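Local coordinates for protein pectate lyase 1 (Juniperus ashei, PDB 1PXZ) that has low pectate lyase activity, cleaving galacturonan by elimination with calcium as cofactor, and is the major pollen allergen of mountain cedar, at residues A[83-88]-A[146-151]; A[106-111]-A[119-124]; A[266-271]-A[307-312]; A[243-246]-A[252-255]. One frame throughout, in Å; residues are numbered along the deposited sequence.

How the contacts relate
All four contacts lie in or against one right-handed parallel beta-helix and form two pairs. Contacts 1 and 2 lie toward one end, their centres about 9 Å apart, where neighbouring strands 84-85 and 108-111 hydrogen-bond. The chain leaves 83-88, passes through both segments of contact 2 and only then reaches 146-151. Contacts 4 and 3 follow in that order, their centres about 8 Å apart, on neighbouring strands 244-245 and 267-269. The centres of contacts 1 and 3 are about 34 Å apart. Contacts 1, 2 and 4 share the sheet running from 84-85 to 280-282, so they sit on different coils of the same wall; this sheet and the loops leading into it carry the probable calcium ligands.

Contact 1. Residues A[83-88]-A[146-151]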
loop_
_atom_site.group_PDB
_atom_site.type_symbol
_atom_site.label_atom_id
_atom_site.label_comp_id
_atom_site.label_asym_id
_atom_site.label_seq_id
_atom_site.Cartn_x
_atom_site.Cartn_y
_atom_site.Cartn_z
ATOM N N PRO A 83 15.161 -9.375 5.891
ATOM C CA PRO A 83 14.053 -8.400 5.897
ATOM C C PRO A 83 14.500 -7.055 6.462
ATOM O O PRO A 83 15.249 -6.992 7.435
ATOM C CB PRO A 83 13.053 -9.059 6.853
ATOM C CG PRO A 83 13.293 -10.528 6.660
ATOM C CD PRO A 83 14.802 -10.645 6.544
ATOM N N LEU A 84 14.116 -5.954 5.837
ATOM C CA LEU A 84 14.484 -4.646 6.356
ATOM C C LEU A 84 13.337 -4.127 7.210
ATOM O O LEU A 84 12.288 -3.824 6.635
ATOM C CB LEU A 84 14.747 -3.680 5.215
ATOM C CG LEU A 84 14.894 -2.206 5.594
ATOM C CD1 LEU A 84 15.923 -2.022 6.698
ATOM C CD2 LEU A 84 15.264 -1.389 4.362
ATOM N N TYR A 85 13.564 -4.051 8.513
ATOM C CA TYR A 85 12.590 -3.427 9.398
ATOM C C TYR A 85 12.816 -1.921 9.422
ATOM O O TYR A 85 13.929 -1.462 9.689
ATOM C CB TYR A 85 12.720 -4.031 10.795
ATOM C CG TYR A 85 12.079 -5.396 10.798
ATOM C CD1 TYR A 85 10.718 -5.507 11.043
ATOM C CD2 TYR A 85 12.846 -6.523 10.551
ATOM C CE1 TYR A 85 10.108 -6.745 11.048
ATOM C CE2 TYR A 85 12.232 -7.763 10.555
ATOM C CZ TYR A 85 10.882 -7.862 10.802
ATOM O OH TYR A 85 10.276 -9.102 10.806
ATOM N N VAL A 86 11.764 -1.180 9.117
ATOM C CA VAL A 86 11.806 0.269 9.008
ATOM C C VAL A 86 11.238 0.880 10.291
ATOM O O VAL A 86 10.075 0.633 10.652
ATOM C CB VAL A 86 11.028 0.809 7.797
ATOM C CG1 VAL A 86 11.081 2.343 7.786
ATOM C CG2 VAL A 86 11.548 0.292 6.459
ATOM N N ALA A 87 12.007 1.675 11.013
ATOM C CA ALA A 87 11.557 2.268 12.270
ATOM C C ALA A 87 10.466 3.302 12.064
ATOM O O ALA A 87 10.144 3.756 10.960
ATOM C CB ALA A 87 12.791 2.867 12.963
ATOM N N GLY A 88 9.830 3.781 13.135
ATOM C CA GLY A 88 8.804 4.814 12.921
ATOM C C GLY A 88 9.422 6.174 12.632
ATOM O O GLY A 88 10.639 6.329 12.806
ATOM N N HIS A 146 11.904 -14.821 12.140
ATOM C CA HIS A 146 11.625 -16.084 11.443
ATOM C C HIS A 146 11.669 -15.893 9.932
ATOM O O HIS A 146 11.714 -14.763 9.440
ATOM C CB HIS A 146 10.270 -16.634 11.879
ATOM C CG HIS A 146 9.066 -15.846 11.466
ATOM N ND1 HIS A 146 8.525 -14.826 12.215
ATOM C CD2 HIS A 146 8.262 -15.935 10.378
ATOM C CE1 HIS A 146 7.465 -14.312 11.619
ATOM N NE2 HIS A 146 7.283 -14.973 10.487
ATOM N N ALA A 147 11.642 -16.989 9.179
ATOM C CA ALA A 147 11.512 -16.914 7.729
ATOM C C ALA A 147 10.266 -16.149 7.307
ATOM O O ALA A 147 9.170 -16.458 7.787
ATOM C CB ALA A 147 11.470 -18.327 7.153
ATOM N N GLN A 148 10.365 -15.167 6.410
ATOM C CA GLN A 148 9.160 -14.402 6.076
ATOM C C GLN A 148 8.743 -14.555 4.614
ATOM O O GLN A 148 9.566 -14.759 3.739
ATOM C CB GLN A 148 9.354 -12.902 6.303
ATOM C CG GLN A 148 9.950 -12.489 7.631
ATOM C CD GLN A 148 8.975 -12.743 8.765
ATOM O OE1 GLN A 148 9.324 -13.433 9.722
ATOM N NE2 GLN A 148 7.785 -12.173 8.620
ATOM N N ASP A 149 7.444 -14.400 4.342
ATOM C CA ASP A 149 6.961 -14.400 2.963
ATOM C C ASP A 149 7.656 -13.319 2.137
ATOM O O ASP A 149 8.061 -12.289 2.665
ATOM C CB ASP A 149 5.450 -14.162 2.924
ATOM C CG ASP A 149 4.626 -15.410 3.168
ATOM O OD1 ASP A 149 5.194 -16.450 3.564
ATOM O OD2 ASP A 149 3.393 -15.343 2.954
ATOM N N GLY A 150 7.769 -13.548 0.844
ATOM C CA GLY A 150 8.293 -12.610 -0.124
ATOM C C GLY A 150 7.288 -11.541 -0.524
ATOM O O GLY A 150 6.910 -11.431 -1.691
ATOM N N ASP A 151 6.863 -10.755 0.458
ATOM C CA ASP A 151 5.965 -9.635 0.239
ATOM C C ASP A 151 6.767 -8.372 -0.018
ATOM O O ASP A 151 7.823 -8.189 0.597
ATOM C CB ASP A 151 5.058 -9.382 1.446
ATOM C CG ASP A 151 4.157 -10.550 1.797
ATOM O OD1 ASP A 151 3.745 -11.285 0.883
ATOM O OD2 ASP A 151 3.868 -10.748 2.995
#
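In the parallel beta-helix of this pectate lyase, P83 and Y85 of strand-bearing segment 83-88 meet Q148, in the loop that brings D149 to the probable calcium site. The contact is small, 89 Å² in all, and rests on CG of the glutamine, with the amide carbon nearest Y85. CG of P83 lies 4.0 Å from CG of Q148, the pyrrolidine and the glutamine chain crossing at about a right angle. Q148 CG stands opposite the carbonyl carbon, beside the backbone N (chi1 -49°). A second bend at chi2 (-69°) turns the rest of the chain toward the Y85 hydroxyl, and CD of Q148 ends 4.4 Å from the OH of Y85. F109, from the next strand, touches all three residues: it packs against the side chains of P83 and Q148, and its ring meets that of Y85 with planes at about 40°. P83 is also the last residue of an experimentally defined IgE-binding peptide. The loop is pinned where Q148 N bonds to S129 OG. Beyond Q148 the chain turns to the metal site: by similarity D149, D173 and D177 bind the calcium, and the side chains of D173 and D177 each lie about 8 Å from that of Q148. G150 is the centre of an inverse gamma turn, and its N donates to OD2 of D173, which probably helps to place that carboxylate. The turn is closed by a weak bond of 2.9 Å from D151 N to D149 O.

Contact 2. Residues A[106-111]-A[119-124]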
loop_
_atom_site.group_PDB
_atom_site.type_symbol
_atom_site.label_atom_id
_atom_site.label_comp_id
_atom_site.label_asym_id
_atom_site.label_seq_id
_atom_site.Cartn_x
_atom_site.Cartn_y
_atom_site.Cartn_z
ATOM N N PRO A 106 14.712 -10.312 0.315
ATOM C CA PRO A 106 13.540 -9.863 1.060
ATOM C C PRO A 106 13.397 -8.341 0.944
ATOM O O PRO A 106 14.316 -7.668 0.504
ATOM C CB PRO A 106 13.821 -10.250 2.512
ATOM C CG PRO A 106 15.278 -10.526 2.581
ATOM C CD PRO A 106 15.783 -10.815 1.200
ATOM N N CYS A 107 12.222 -7.826 1.333
ATOM C CA CYS A 107 11.940 -6.408 1.113
ATOM C C CYS A 107 11.581 -5.698 2.403
ATOM O O CYS A 107 12.312 -5.876 3.396
ATOM C CB CYS A 107 10.868 -6.304 0.004
ATOM S SG CYS A 107 11.595 -6.844 -1.588
ATOM N N LEU A 108 10.511 -4.917 2.436
ATOM C CA LEU A 108 10.280 -3.958 3.510
ATOM C C LEU A 108 9.227 -4.407 4.517
ATOM O O LEU A 108 8.161 -4.915 4.146
ATOM C CB LEU A 108 9.808 -2.603 2.960
ATOM C CG LEU A 108 10.747 -1.950 1.928
ATOM C CD1 LEU A 108 10.148 -0.647 1.428
ATOM C CD2 LEU A 108 12.133 -1.765 2.525
ATOM N N PHE A 109 9.582 -4.192 5.781
ATOM C CA PHE A 109 8.796 -4.659 6.905
ATOM C C PHE A 109 8.620 -3.538 7.921
ATOM O O PHE A 109 9.536 -2.785 8.213
ATOM C CB PHE A 109 9.458 -5.867 7.596
ATOM C CG PHE A 109 9.449 -7.138 6.756
ATOM C CD1 PHE A 109 10.297 -7.291 5.668
ATOM C CD2 PHE A 109 8.583 -8.171 7.067
ATOM C CE1 PHE A 109 10.302 -8.423 4.870
ATOM C CE2 PHE A 109 8.569 -9.311 6.281
ATOM C CZ PHE A 109 9.421 -9.438 5.206
ATOM N N MET A 110 7.411 -3.442 8.460
ATOM C CA MET A 110 7.153 -2.494 9.544
ATOM C C MET A 110 6.392 -3.226 10.644
ATOM O O MET A 110 5.373 -3.878 10.354
ATOM C CB MET A 110 6.362 -1.292 9.035
ATOM C CG MET A 110 7.191 -0.338 8.166
ATOM S SD MET A 110 6.111 0.483 6.980
ATOM C CE MET A 110 5.887 -0.869 5.801
ATOM N N ARG A 111 6.887 -3.142 11.878
ATOM C CA ARG A 111 6.194 -3.888 12.939
ATOM C C ARG A 111 6.129 -3.039 14.204
ATOM O O ARG A 111 7.143 -2.585 14.730
ATOM C CB ARG A 111 6.875 -5.223 13.215
ATOM C CG ARG A 111 6.206 -6.025 14.322
ATOM C CD ARG A 111 7.260 -6.735 15.163
ATOM N NE ARG A 111 8.063 -7.649 14.368
ATOM C CZ ARG A 111 9.294 -8.058 14.650
ATOM N NH1 ARG A 111 9.900 -7.626 15.748
ATOM N NH2 ARG A 111 9.916 -8.900 13.832
ATOM N N HIS A 119 7.620 6.155 -0.531
ATOM C CA HIS A 119 7.205 6.882 -1.710
ATOM C C HIS A 119 8.213 6.783 -2.856
ATOM O O HIS A 119 9.411 6.949 -2.632
ATOM C CB HIS A 119 7.036 8.335 -1.295
ATOM C CG HIS A 119 6.837 9.343 -2.371
ATOM N ND1 HIS A 119 5.588 9.636 -2.888
ATOM C CD2 HIS A 119 7.712 10.161 -3.005
ATOM C CE1 HIS A 119 5.717 10.585 -3.820
ATOM N NE2 HIS A 119 6.998 10.913 -3.912
ATOM N N SER A 120 7.681 6.548 -4.032
ATOM C CA SER A 120 8.383 6.554 -5.315
ATOM C C SER A 120 9.536 5.560 -5.389
ATOM O O SER A 120 10.621 5.845 -5.923
ATOM C CB SER A 120 8.827 7.988 -5.622
ATOM O OG SER A 120 9.157 8.127 -6.992
ATOM N N LEU A 121 9.253 4.364 -4.893
ATOM C CA LEU A 121 10.157 3.230 -4.984
ATOM C C LEU A 121 9.676 2.203 -6.006
ATOM O O LEU A 121 8.481 1.963 -6.204
ATOM C CB LEU A 121 10.285 2.500 -3.644
ATOM C CG LEU A 121 10.631 3.361 -2.432
ATOM C CD1 LEU A 121 10.536 2.560 -1.142
ATOM C CD2 LEU A 121 12.019 3.974 -2.654
ATOM N N HIS A 122 10.658 1.556 -6.641
ATOM C CA HIS A 122 10.316 0.349 -7.398
ATOM C C HIS A 122 10.550 -0.867 -6.507
ATOM O O HIS A 122 11.674 -0.987 -5.978
ATOM C CB HIS A 122 11.191 0.192 -8.622
ATOM C CG HIS A 122 11.215 1.320 -9.595
ATOM N ND1 HIS A 122 10.463 1.259 -10.759
ATOM C CD2 HIS A 122 11.888 2.497 -9.620
ATOM C CE1 HIS A 122 10.669 2.368 -11.453
ATOM N NE2 HIS A 122 11.522 3.134 -10.792
ATOM N N ILE A 123 9.610 -1.762 -6.305
ATOM C CA ILE A 123 9.916 -2.975 -5.532
ATOM C C ILE A 123 9.443 -4.164 -6.349
ATOM O O ILE A 123 8.271 -4.201 -6.713
ATOM C CB ILE A 123 9.286 -2.993 -4.135
ATOM C CG1 ILE A 123 9.511 -1.691 -3.374
ATOM C CG2 ILE A 123 9.781 -4.192 -3.342
ATOM C CD1 ILE A 123 8.834 -1.579 -2.025
ATOM N N HIS A 124 10.347 -5.088 -6.652
ATOM C CA HIS A 124 9.946 -6.271 -7.408
ATOM C C HIS A 124 10.932 -7.409 -7.168
ATOM O O HIS A 124 12.052 -7.124 -6.737
ATOM C CB HIS A 124 9.874 -5.935 -8.896
ATOM C CG HIS A 124 11.145 -5.324 -9.385
ATOM N ND1 HIS A 124 12.266 -6.104 -9.601
ATOM C CD2 HIS A 124 11.490 -4.056 -9.699
ATOM C CE1 HIS A 124 13.250 -5.338 -10.031
ATOM N NE2 HIS A 124 12.805 -4.098 -10.094
#
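I123 packs against C107 and L108 at the tight end of this contact, where strand 122-124 faces strand 108-111 and the residue leading into it across the interior of the coil. Its two branches divide the work. CG2, opposite the backbone N, rests 3.7 Å from SG of C107 and 4.1 Å from CB of the same residue. The other branch, with CG1 beside the backbone N (chi1 -48°) and extended at chi2, carries CD1 to within 3.8 Å of L108 CD1. Both ends are methyls, and the two side chains meet at a slant. L108 reaches inward with CG opposite its carbonyl carbon (chi1 -56°). Its CD1 is shared, lying 4.1 Å from CD1 of L121 as well. This leucine pair is the looser part: L121 gives up 15 Å² against 53 Å² for I123, and no hydrogen bond links the segments. The sulfur of C107 has its valence filled by the disulfide to C126, so it meets I123 as an apolar surface. L118, from the strand between the two segments, and L168, from the neighbouring coil, extend the same apolar layer. The outer side is quite different. H122 and H124 point out of the coil, are partly exposed and gather round H100, whose ring stacks on that of H122. On the far strand R111 also reaches the partly exposed surface. Apolar residues directed inward from two facing strands, with histidines and an arginine among the residues on the outside, are typical of the parallel beta-helix, the fold of polysaccharide lyase family 1.

Contact 3. Residues A[266-271]-A[307-312]; sequences NSFTAP and AYFVSS
With chi1 at -57°, F268 sets its CG opposite its own carbonyl carbon and sends its ring inward, while F309 has CG opposite the backbone N (chi1 -173°), which brings its ring edge to within packing distance of F268. The two belong to the last coils of the parallel beta-helix: F268 sits on strand 267-269, whereas F309 is part of an irregular segment, 307-312, that follows strand 302-304. The aromatic meeting is light. CZ of F268 comes to 4.4 Å from CD2 of F309, at the edge of the F309 ring and near its plane. F309 also lies against F303, S298 and S263, and F268 meets the ring of Y245 from the preceding coil, with planes at about 35°. The closer packing is at the other end, where A307 gives up 67 Å². CB of A307 lies 4.2 Å from CB of F268 and 3.6 Å from the carbonyl O of F268. The same A307 methyl meets CB of A270 at 3.8 Å. Here the backbones come close, A270 CA lying 4.8 Å from A307 CA, with small side chains on both. No hydrogen bond crosses between the segments. Polar ties to other residues fix each one: A270 O accepts from N305 ND2, and V310 is held by T280 OG1 at its N and by R282 NH2 at its O. The contact lies away from the known sites and joins the chain leaving the helix to its wall. The methyl of A270, for its part, stops with CB 3.7 Å from A307 N.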
loop_
_atom_site.group_PDB
_atom_site.type_symbol
_atom_site.label_atom_id
_atom_site.label_comp_id
_atom_site.label_asym_id
_atom_site.label_seq_id
_atom_site.Cartn_x
_atom_site.Cartn_y
_atom_site.Cartn_z
ATOM N N ASN A 266 -14.434 3.978 -8.956
ATOM C CA ASN A 266 -13.438 3.116 -9.601
ATOM C C ASN A 266 -13.796 2.861 -11.056
ATOM O O ASN A 266 -14.968 3.018 -11.419
ATOM C CB ASN A 266 -13.354 1.789 -8.836
ATOM C CG ASN A 266 -12.859 2.030 -7.419
ATOM O OD1 ASN A 266 -11.731 2.514 -7.262
ATOM N ND2 ASN A 266 -13.666 1.705 -6.423
ATOM N N SER A 267 -12.832 2.463 -11.878
ATOM C CA SER A 267 -13.154 2.064 -13.251
ATOM C C SER A 267 -12.678 0.622 -13.428
ATOM O O SER A 267 -11.498 0.310 -13.220
ATOM C CB SER A 267 -12.513 2.997 -14.263
ATOM O OG SER A 267 -12.689 2.517 -15.599
ATOM N N PHE A 268 -13.605 -0.271 -13.775
ATOM C CA PHE A 268 -13.298 -1.693 -13.827
ATOM C C PHE A 268 -13.446 -2.186 -15.266
ATOM O O PHE A 268 -14.551 -2.073 -15.810
ATOM C CB PHE A 268 -14.225 -2.487 -12.913
ATOM C CG PHE A 268 -14.301 -2.142 -11.438
ATOM C CD1 PHE A 268 -13.306 -2.548 -10.551
ATOM C CD2 PHE A 268 -15.377 -1.410 -10.934
ATOM C CE1 PHE A 268 -13.417 -2.219 -9.204
ATOM C CE2 PHE A 268 -15.489 -1.090 -9.591
ATOM C CZ PHE A 268 -14.503 -1.510 -8.704
ATOM N N THR A 269 -12.383 -2.705 -15.855
ATOM C CA THR A 269 -12.447 -3.318 -17.190
ATOM C C THR A 269 -12.341 -4.823 -17.044
ATOM O O THR A 269 -11.300 -5.359 -16.646
ATOM C CB THR A 269 -11.339 -2.754 -18.098
ATOM O OG1 THR A 269 -11.544 -1.346 -18.243
ATOM C CG2 THR A 269 -11.417 -3.398 -19.477
ATOM N N ALA A 270 -13.397 -5.582 -17.307
ATOM C CA ALA A 270 -13.428 -7.029 -17.112
ATOM C C ALA A 270 -12.644 -7.793 -18.177
ATOM O O ALA A 270 -12.495 -7.312 -19.302
ATOM C CB ALA A 270 -14.862 -7.595 -17.113
ATOM N N PRO A 271 -12.146 -8.977 -17.815
ATOM C CA PRO A 271 -11.553 -9.867 -18.825
ATOM C C PRO A 271 -12.668 -10.347 -19.755
ATOM O O PRO A 271 -13.841 -10.046 -19.517
ATOM C CB PRO A 271 -11.026 -11.065 -18.061
ATOM C CG PRO A 271 -11.280 -10.807 -16.630
ATOM C CD PRO A 271 -12.097 -9.552 -16.475
ATOM N N ALA A 307 -18.106 -5.866 -16.993
ATOM C CA ALA A 307 -17.843 -5.914 -15.557
ATOM C C ALA A 307 -19.083 -5.559 -14.742
ATOM O O ALA A 307 -19.826 -4.673 -15.167
ATOM C CB ALA A 307 -16.741 -4.910 -15.211
ATOM N N TYR A 308 -19.259 -6.184 -13.586
ATOM C CA TYR A 308 -20.292 -5.738 -12.662
ATOM C C TYR A 308 -19.891 -6.011 -11.219
ATOM O O TYR A 308 -19.087 -6.908 -10.926
ATOM C CB TYR A 308 -21.640 -6.431 -12.971
ATOM C CG TYR A 308 -21.564 -7.941 -12.928
ATOM C CD1 TYR A 308 -21.230 -8.665 -14.080
ATOM C CD2 TYR A 308 -21.816 -8.632 -11.764
ATOM C CE1 TYR A 308 -21.170 -10.040 -13.986
ATOM C CE2 TYR A 308 -21.763 -10.012 -11.674
ATOM C CZ TYR A 308 -21.430 -10.705 -12.812
ATOM O OH TYR A 308 -21.355 -12.079 -12.745
ATOM N N PHE A 309 -20.482 -5.216 -10.329
ATOM C CA PHE A 309 -20.220 -5.299 -8.891
ATOM C C PHE A 309 -21.479 -5.783 -8.195
ATOM O O PHE A 309 -22.534 -5.179 -8.381
ATOM C CB PHE A 309 -19.811 -3.914 -8.401
ATOM C CG PHE A 309 -19.331 -3.748 -6.978
ATOM C CD1 PHE A 309 -20.147 -3.883 -5.872
ATOM C CD2 PHE A 309 -17.990 -3.422 -6.780
ATOM C CE1 PHE A 309 -19.679 -3.720 -4.582
ATOM C CE2 PHE A 309 -17.508 -3.254 -5.496
ATOM C CZ PHE A 309 -18.337 -3.387 -4.397
ATOM N N VAL A 310 -21.385 -6.824 -7.387
ATOM C CA VAL A 310 -22.567 -7.283 -6.645
ATOM C C VAL A 310 -22.532 -6.632 -5.266
ATOM O O VAL A 310 -21.713 -6.956 -4.402
ATOM C CB VAL A 310 -22.585 -8.807 -6.572
ATOM C CG1 VAL A 310 -23.739 -9.292 -5.708
ATOM C CG2 VAL A 310 -22.710 -9.397 -7.978
ATOM N N SER A 311 -23.432 -5.673 -5.103
ATOM C CA SER A 311 -23.571 -4.903 -3.872
ATOM C C SER A 311 -24.323 -5.643 -2.782
ATOM O O SER A 311 -25.114 -6.556 -3.069
ATOM C CB SER A 311 -24.367 -3.614 -4.197
ATOM O OG SER A 311 -23.408 -2.642 -4.587
ATOM N N SER A 312 -24.102 -5.253 -1.533
ATOM C CA SER A 312 -24.920 -5.767 -0.424
ATOM C C SER A 312 -24.989 -4.675 0.647
ATOM O O SER A 312 -24.059 -3.870 0.798
ATOM C CB SER A 312 -24.419 -7.093 0.134
ATOM O OG SER A 312 -23.043 -7.059 0.493
#

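Contact 4. Residues A[243-246]-A[252-255]; sequences NNYD and AIGG
Y245 carries the whole contact of segment 243-246 with A252 and I253, but the residues before it set its place in the beta-helix. N243 comes first, at the turn into strand 244-245. Its N bonds to OD1 of N266 one coil on, and N220 lies one coil back, a pile of asparagines of the kind known as the asparagine ladder in pectate lyases. N244 faces the other way, toward the partly exposed outside. Y245 then turns inward. Its CG stands beside the backbone N (chi1 -67°), and the ring spans the interior toward the strand 253-256, which belongs to another sheet. CB of A252 approaches the ring obliquely, 4.0 Å from both CD2 and CE2 of Y245. The far end of the tyrosine meets I253 at about a right angle. OH of Y245 is 3.9 Å from both CD1 and CG1 of I253, and CZ of Y245 is 4.4 Å from CG1 of I253. The ring also stacks on that of F222 from the coil before. D246 then ends the segment. The contact is van der Waals packing, largely of carbon, 107 Å² with no hydrogen bond between the segments, yet the buried hydroxyl is satisfied: it bonds to the carbonyl O of M230, next to R229, the predicted active-site arginine, whose side chain lies about 9 Å from that of I253. The chemistry thus implies a tyrosine that fills the core with its ring and whose hydroxyl, the one polar atom of the side chain, probably helps to fix the backbone next to that arginine.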
loop_
_atom_site.group_PDB
_atom_site.type_symbol
_atom_site.label_atom_id
_atom_site.label_comp_id
_atom_site.label_asym_id
_atom_site.label_seq_id
_atom_site.Cartn_x
_atom_site.Cartn_y
_atom_site.Cartn_z
ATOM N N ASN A 243 -9.708 4.349 -8.253
ATOM C CA ASN A 243 -8.639 3.506 -8.790
ATOM C C ASN A 243 -8.993 3.022 -10.194
ATOM O O ASN A 243 -10.175 2.986 -10.525
ATOM C CB ASN A 243 -8.426 2.285 -7.904
ATOM C CG ASN A 243 -8.287 2.593 -6.426
ATOM O OD1 ASN A 243 -9.229 2.552 -5.628
ATOM N ND2 ASN A 243 -7.044 2.886 -6.065
ATOM N N ASN A 244 -8.008 2.633 -10.993
ATOM C CA ASN A 244 -8.236 2.166 -12.367
ATOM C C ASN A 244 -7.866 0.705 -12.498
ATOM O O ASN A 244 -6.737 0.316 -12.156
ATOM C CB ASN A 244 -7.403 3.039 -13.309
ATOM C CG ASN A 244 -7.802 2.957 -14.762
ATOM O OD1 ASN A 244 -8.972 2.752 -15.089
ATOM N ND2 ASN A 244 -6.850 3.114 -15.675
ATOM N N TYR A 245 -8.766 -0.161 -12.967
ATOM C CA TYR A 245 -8.498 -1.583 -13.002
ATOM C C TYR A 245 -8.452 -2.103 -14.448
ATOM O O TYR A 245 -9.449 -1.988 -15.158
ATOM C CB TYR A 245 -9.548 -2.401 -12.241
ATOM C CG TYR A 245 -9.619 -2.245 -10.741
ATOM C CD1 TYR A 245 -10.219 -1.084 -10.220
ATOM C CD2 TYR A 245 -9.126 -3.192 -9.860
ATOM C CE1 TYR A 245 -10.299 -0.917 -8.851
ATOM C CE2 TYR A 245 -9.207 -3.038 -8.477
ATOM C CZ TYR A 245 -9.803 -1.877 -8.004
ATOM O OH TYR A 245 -9.899 -1.670 -6.640
ATOM N N ASP A 246 -7.325 -2.678 -14.837
ATOM C CA ASP A 246 -7.183 -3.523 -16.012
ATOM C C ASP A 246 -7.810 -4.886 -15.748
ATOM O O ASP A 246 -8.108 -5.194 -14.606
ATOM C CB ASP A 246 -5.702 -3.750 -16.361
ATOM C CG ASP A 246 -5.040 -2.503 -16.900
ATOM O OD1 ASP A 246 -5.621 -1.868 -17.822
ATOM O OD2 ASP A 246 -3.933 -2.134 -16.427
ATOM N N ALA A 252 -11.569 -8.821 -8.675
ATOM C CA ALA A 252 -10.840 -7.602 -8.320
ATOM C C ALA A 252 -10.889 -7.303 -6.831
ATOM O O ALA A 252 -9.848 -7.088 -6.215
ATOM C CB ALA A 252 -11.360 -6.390 -9.078
ATOM N N ILE A 253 -12.096 -7.231 -6.294
ATOM C CA ILE A 253 -12.272 -6.849 -4.891
ATOM C C ILE A 253 -12.917 -7.989 -4.136
ATOM O O ILE A 253 -13.921 -8.543 -4.598
ATOM C CB ILE A 253 -13.132 -5.580 -4.791
ATOM C CG1 ILE A 253 -12.445 -4.390 -5.462
ATOM C CG2 ILE A 253 -13.489 -5.252 -3.347
ATOM C CD1 ILE A 253 -13.319 -3.168 -5.573
ATOM N N GLY A 254 -12.369 -8.379 -2.983
ATOM C CA GLY A 254 -13.052 -9.515 -2.329
ATOM C C GLY A 254 -12.751 -9.515 -0.844
ATOM O O GLY A 254 -12.112 -8.596 -0.315
ATOM N N GLY A 255 -13.181 -10.568 -0.153
ATOM C CA GLY A 255 -12.941 -10.526 1.292
ATOM C C GLY A 255 -13.746 -11.595 2.007
ATOM O O GLY A 255 -14.567 -12.301 1.403
#